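Long-range contact in serine-threonine phosphatase 2C (Toxoplasma gondii, PDB 2I44), which probably removes phosphate groups from serine and threonine residues of proteins, as a metal-binding member of the PP2C phosphatase family: residues A[14-27]-A[285-297]. Residues are numbered along the deposited sequence; the frame is centred on the assembly and turned at random.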
loop_
_atom_site.group_PDB
_atom_site.type_symbol
_atom_site.label_atom_id
_atom_site.label_comp_id
_atom_site.label_asym_id
_atom_site.label_seq_id
_atom_site.Cartn_x
_atom_site.Cartn_y
_atom_site.Cartn_z
ATOM N N LEU A 14 -13.758 -4.633 8.176
ATOM C CA LEU A 14 -13.630 -5.843 8.972
ATOM C C LEU A 14 -13.465 -5.549 10.460
ATOM O O LEU A 14 -12.428 -5.052 10.886
ATOM C CB LEU A 14 -12.419 -6.648 8.483
ATOM C CG LEU A 14 -11.992 -7.934 9.204
ATOM C CD1 LEU A 14 -12.981 -9.053 8.914
ATOM C CD2 LEU A 14 -10.599 -8.339 8.736
ATOM N N PRO A 15 -14.499 -5.825 11.269
ATOM C CA PRO A 15 -14.332 -5.555 12.699
ATOM C C PRO A 15 -13.289 -6.536 13.242
ATOM O O PRO A 15 -12.893 -7.468 12.543
ATOM C CB PRO A 15 -15.726 -5.817 13.260
ATOM C CG PRO A 15 -16.616 -5.392 12.125
ATOM C CD PRO A 15 -15.919 -6.025 10.933
ATOM N N PRO A 16 -12.835 -6.339 14.491
ATOM C CA PRO A 16 -11.836 -7.198 15.140
ATOM C C PRO A 16 -12.078 -8.684 14.880
ATOM O O PRO A 16 -13.035 -9.253 15.390
ATOM C CB PRO A 16 -11.991 -6.840 16.612
ATOM C CG PRO A 16 -12.311 -5.373 16.546
ATOM C CD PRO A 16 -13.325 -5.309 15.430
ATOM N N THR A 17 -11.198 -9.308 14.101
ATOM C CA THR A 17 -11.330 -10.726 13.757
ATOM C C THR A 17 -10.041 -11.506 14.041
ATOM O O THR A 17 -8.958 -11.125 13.584
ATOM C CB THR A 17 -11.694 -10.881 12.265
ATOM O OG1 THR A 17 -12.881 -10.129 11.985
ATOM C CG2 THR A 17 -11.929 -12.342 11.916
ATOM N N SER A 18 -10.169 -12.603 14.787
ATOM C CA SER A 18 -9.024 -13.437 15.161
ATOM C C SER A 18 -8.670 -14.536 14.157
ATOM O O SER A 18 -9.520 -15.331 13.751
ATOM C CB SER A 18 -9.269 -14.071 16.535
ATOM O OG SER A 18 -8.191 -14.907 16.916
ATOM N N TYR A 19 -7.403 -14.570 13.761
ATOM C CA TYR A 19 -6.905 -15.571 12.826
ATOM C C TYR A 19 -5.749 -16.302 13.509
ATOM O O TYR A 19 -5.196 -15.823 14.501
ATOM C CB TYR A 19 -6.441 -14.905 11.524
ATOM C CG TYR A 19 -7.564 -14.250 10.741
ATOM C CD1 TYR A 19 -8.456 -15.009 9.982
ATOM C CD2 TYR A 19 -7.748 -12.871 10.780
ATOM C CE1 TYR A 19 -9.503 -14.407 9.282
ATOM C CE2 TYR A 19 -8.792 -12.253 10.085
ATOM C CZ TYR A 19 -9.665 -13.025 9.338
ATOM O OH TYR A 19 -10.685 -12.408 8.650
ATOM N N PRO A 20 -5.373 -17.477 12.991
ATOM C CA PRO A 20 -4.281 -18.251 13.584
ATOM C C PRO A 20 -3.013 -17.471 13.941
ATOM O O PRO A 20 -2.543 -17.535 15.080
ATOM C CB PRO A 20 -4.039 -19.335 12.541
ATOM C CG PRO A 20 -5.425 -19.613 12.056
ATOM C CD PRO A 20 -5.991 -18.218 11.875
ATOM N N ALA A 21 -2.470 -16.723 12.986
ATOM C CA ALA A 21 -1.238 -15.980 13.234
ATOM C C ALA A 21 -1.387 -14.484 13.493
ATOM O O ALA A 21 -0.382 -13.789 13.637
ATOM C CB ALA A 21 -0.261 -16.202 12.075
ATOM N N PHE A 22 -2.615 -13.982 13.577
ATOM C CA PHE A 22 -2.797 -12.548 13.794
ATOM C C PHE A 22 -4.258 -12.163 13.923
ATOM O O PHE A 22 -5.143 -12.912 13.514
ATOM C CB PHE A 22 -2.227 -11.793 12.598
ATOM C CG PHE A 22 -2.930 -12.123 11.311
ATOM C CD1 PHE A 22 -4.057 -11.403 10.904
ATOM C CD2 PHE A 22 -2.511 -13.203 10.540
ATOM C CE1 PHE A 22 -4.753 -11.758 9.749
ATOM C CE2 PHE A 22 -3.203 -13.566 9.380
ATOM C CZ PHE A 22 -4.326 -12.841 8.985
ATOM N N ASP A 23 -4.503 -10.981 14.480
ATOM C CA ASP A 23 -5.858 -10.458 14.596
ATOM C C ASP A 23 -5.873 -9.245 13.672
ATOM O O ASP A 23 -4.888 -8.504 13.593
ATOM C CB ASP A 23 -6.170 -10.036 16.031
ATOM C CG ASP A 23 -6.009 -11.174 17.017
ATOM O OD1 ASP A 23 -6.312 -12.328 16.641
ATOM O OD2 ASP A 23 -5.585 -10.917 18.167
ATOM N N ALA A 24 -6.970 -9.045 12.957
ATOM C CA ALA A 24 -7.028 -7.925 12.039
ATOM C C ALA A 24 -8.323 -7.151 12.103
ATOM O O ALA A 24 -9.364 -7.668 12.510
ATOM C CB ALA A 24 -6.786 -8.411 10.618
ATOM N N ALA A 25 -8.238 -5.894 11.691
ATOM C CA ALA A 25 -9.383 -5.001 11.666
ATOM C C ALA A 25 -9.165 -4.043 10.508
ATOM O O ALA A 25 -8.026 -3.695 10.193
ATOM C CB ALA A 25 -9.480 -4.230 12.973
ATOM N N ILE A 26 -10.248 -3.631 9.863
ATOM C CA ILE A 26 -10.140 -2.707 8.743
ATOM C C ILE A 26 -11.299 -1.737 8.821
ATOM O O ILE A 26 -12.444 -2.153 8.970
ATOM C CB ILE A 26 -10.228 -3.436 7.380
ATOM C CG1 ILE A 26 -9.277 -4.635 7.351
ATOM C CG2 ILE A 26 -9.871 -2.474 6.250
ATOM C CD1 ILE A 26 -9.442 -5.498 6.113
ATOM N N PHE A 27 -11.003 -0.447 8.717
ATOM C CA PHE A 27 -12.039 0.574 8.758
ATOM C C PHE A 27 -11.706 1.667 7.755
ATOM O O PHE A 27 -10.543 2.015 7.570
ATOM C CB PHE A 27 -12.148 1.187 10.155
ATOM C CG PHE A 27 -13.406 1.986 10.363
ATOM C CD1 PHE A 27 -14.605 1.348 10.676
ATOM C CD2 PHE A 27 -13.403 3.370 10.213
ATOM C CE1 PHE A 27 -15.789 2.079 10.838
ATOM C CE2 PHE A 27 -14.583 4.112 10.374
ATOM C CZ PHE A 27 -15.775 3.463 10.686
ATOM N N ARG A 285 -6.988 -1.858 21.260
ATOM C CA ARG A 285 -7.002 -3.296 21.461
ATOM C C ARG A 285 -7.078 -3.603 22.955
ATOM O O ARG A 285 -7.925 -4.378 23.406
ATOM C CB ARG A 285 -5.738 -3.912 20.880
ATOM C CG ARG A 285 -5.806 -5.415 20.757
ATOM C CD ARG A 285 -4.434 -6.003 20.529
ATOM N NE ARG A 285 -4.518 -7.421 20.212
ATOM C CZ ARG A 285 -3.474 -8.240 20.206
ATOM N NH1 ARG A 285 -2.266 -7.777 20.506
ATOM N NH2 ARG A 285 -3.639 -9.523 19.902
ATOM N N GLN A 286 -6.176 -2.978 23.704
ATOM C CA GLN A 286 -6.082 -3.130 25.151
ATOM C C GLN A 286 -7.426 -2.935 25.848
ATOM O O GLN A 286 -7.706 -3.567 26.867
ATOM C CB GLN A 286 -5.064 -2.118 25.692
ATOM C CG GLN A 286 -4.987 -2.002 27.206
ATOM C CD GLN A 286 -4.617 -3.305 27.873
ATOM O OE1 GLN A 286 -3.774 -4.054 27.372
ATOM N NE2 GLN A 286 -5.235 -3.581 29.017
ATOM N N GLU A 287 -8.256 -2.059 25.292
ATOM C CA GLU A 287 -9.563 -1.768 25.863
ATOM C C GLU A 287 -10.703 -2.443 25.116
ATOM O O GLU A 287 -11.870 -2.109 25.318
ATOM C CB GLU A 287 -9.785 -0.262 25.875
ATOM C CG GLU A 287 -8.763 0.484 26.714
ATOM C CD GLU A 287 -8.808 1.978 26.479
ATOM O OE1 GLU A 287 -9.746 2.441 25.793
ATOM O OE2 GLU A 287 -7.911 2.687 26.981
ATOM N N GLY A 288 -10.364 -3.387 24.244
ATOM C CA GLY A 288 -11.387 -4.089 23.492
ATOM C C GLY A 288 -12.107 -3.287 22.426
ATOM O O GLY A 288 -13.206 -3.657 22.026
ATOM N N ARG A 289 -11.511 -2.192 21.963
ATOM C CA ARG A 289 -12.135 -1.375 20.918
ATOM C C ARG A 289 -11.569 -1.700 19.536
ATOM O O ARG A 289 -10.500 -2.285 19.420
ATOM C CB ARG A 289 -11.953 0.120 21.226
ATOM C CG ARG A 289 -12.809 0.595 22.394
ATOM C CD ARG A 289 -12.648 2.077 22.711
ATOM N NE ARG A 289 -11.335 2.396 23.268
ATOM C CZ ARG A 289 -10.340 2.945 22.576
ATOM N NH1 ARG A 289 -10.502 3.242 21.292
ATOM N NH2 ARG A 289 -9.183 3.205 23.170
ATOM N N ASN A 290 -12.299 -1.334 18.490
ATOM C CA ASN A 290 -11.858 -1.581 17.116
ATOM C C ASN A 290 -10.642 -0.692 16.812
ATOM O O ASN A 290 -10.779 0.504 16.579
ATOM C CB ASN A 290 -12.987 -1.248 16.147
ATOM C CG ASN A 290 -12.681 -1.672 14.733
ATOM O OD1 ASN A 290 -11.538 -1.588 14.280
ATOM N ND2 ASN A 290 -13.708 -2.116 14.015
ATOM N N PRO A 291 -9.435 -1.276 16.789
ATOM C CA PRO A 291 -8.203 -0.525 16.521
ATOM C C PRO A 291 -8.225 0.315 15.246
ATOM O O PRO A 291 -7.825 1.475 15.251
ATOM C CB PRO A 291 -7.135 -1.618 16.468
ATOM C CG PRO A 291 -7.716 -2.708 17.327
ATOM C CD PRO A 291 -9.149 -2.715 16.882
ATOM N N ALA A 292 -8.687 -0.284 14.155
ATOM C CA ALA A 292 -8.746 0.410 12.873
ATOM C C ALA A 292 -9.774 1.533 12.909
ATOM O O ALA A 292 -9.561 2.600 12.335
ATOM C CB ALA A 292 -9.083 -0.576 11.750
ATOM N N GLN A 293 -10.893 1.297 13.581
ATOM C CA GLN A 293 -11.914 2.326 13.664
ATOM C C GLN A 293 -11.405 3.451 14.550
ATOM O O GLN A 293 -11.662 4.628 14.291
ATOM C CB GLN A 293 -13.209 1.755 14.236
ATOM C CG GLN A 293 -14.344 2.760 14.302
ATOM C CD GLN A 293 -15.547 2.208 15.029
ATOM O OE1 GLN A 293 -15.443 1.772 16.174
ATOM N NE2 GLN A 293 -16.696 2.221 14.372
ATOM N N ALA A 294 -10.676 3.085 15.598
ATOM C CA ALA A 294 -10.130 4.078 16.512
ATOM C C ALA A 294 -9.207 5.016 15.734
ATOM O O ALA A 294 -9.277 6.233 15.890
ATOM C CB ALA A 294 -9.368 3.396 17.642
ATOM N N LEU A 295 -8.354 4.447 14.888
ATOM C CA LEU A 295 -7.431 5.248 14.086
ATOM C C LEU A 295 -8.166 6.214 13.163
ATOM O O LEU A 295 -7.762 7.364 13.015
ATOM C CB LEU A 295 -6.521 4.340 13.251
ATOM C CG LEU A 295 -5.382 3.644 13.994
ATOM C CD1 LEU A 295 -4.692 2.643 13.087
ATOM C CD2 LEU A 295 -4.399 4.691 14.484
ATOM N N VAL A 296 -9.243 5.750 12.537
ATOM C CA VAL A 296 -9.991 6.609 11.628
ATOM C C VAL A 296 -10.791 7.689 12.365
ATOM O O VAL A 296 -10.719 8.869 12.011
ATOM C CB VAL A 296 -10.951 5.785 10.726
ATOM C CG1 VAL A 296 -11.831 6.718 9.895
ATOM C CG2 VAL A 296 -10.142 4.867 9.809
ATOM N N GLU A 297 -11.536 7.297 13.392
ATOM C CA GLU A 297 -12.345 8.267 14.130
ATOM C C GLU A 297 -11.495 9.325 14.842
ATOM O O GLU A 297 -11.866 10.498 14.871
ATOM C CB GLU A 297 -13.270 7.540 15.114
ATOM C CG GLU A 297 -14.118 6.468 14.427
ATOM C CD GLU A 297 -15.302 5.999 15.256
ATOM O OE1 GLU A 297 -15.130 5.784 16.475
ATOM O OE2 GLU A 297 -16.404 5.831 14.683
HETATM O O HOH W 1 -14.284 -2.256 10.848
#
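Asp23 OD2 takes a hydrogen bond from Arg285 NH2 at 3.0 Å, and the pair is a salt bridge. The N-H...O angle is 141°, so the bond is bent. It meets the anti side of the carboxylate, and the two planes stand 65° apart. The Arg285 chain runs extended from the end of helix 274-286 to get there. The other oxygen of Asp23, OD1, pairs with Lys321, so the carboxylate sits between two cations.

Farther along, Asn290 works at the N-cap of helix 291-305. Its OD1 accepts from Gln293 N (3.0 Å), with the donor well above the carbonyl plane. CG lies anti to the backbone N (chi1 -171°), which carries the amide toward the strands. There ND2 packs 3.5 Å from Pro16 CD and reaches a water that donates to Ile26 O.

The apolar part follows strand 22-29. Ala292 CB fits between Ala25 and Phe27, 3.9 Å from each CB. The Phe27 ring has Gln293 on one face and Val296 at its edge. Gln293 CG sits nearly over the ring centre, a CH-pi contact 3.8 Å from the centroid. Val296 CB is 3.5 Å from Phe27 CD2.

The contact packs helix 291-305 on one sheet of the PP2C beta-sandwich, with strand 313-320 alongside strand 22-29. Val296 is about 10 Å from the calcium ligand Asp311, side chain to side chain. Directional bonds and a water thus join the polar groups, while the Phe27 end rests on close carbon packing. Asp23, facing two cations, would probably stay ionised.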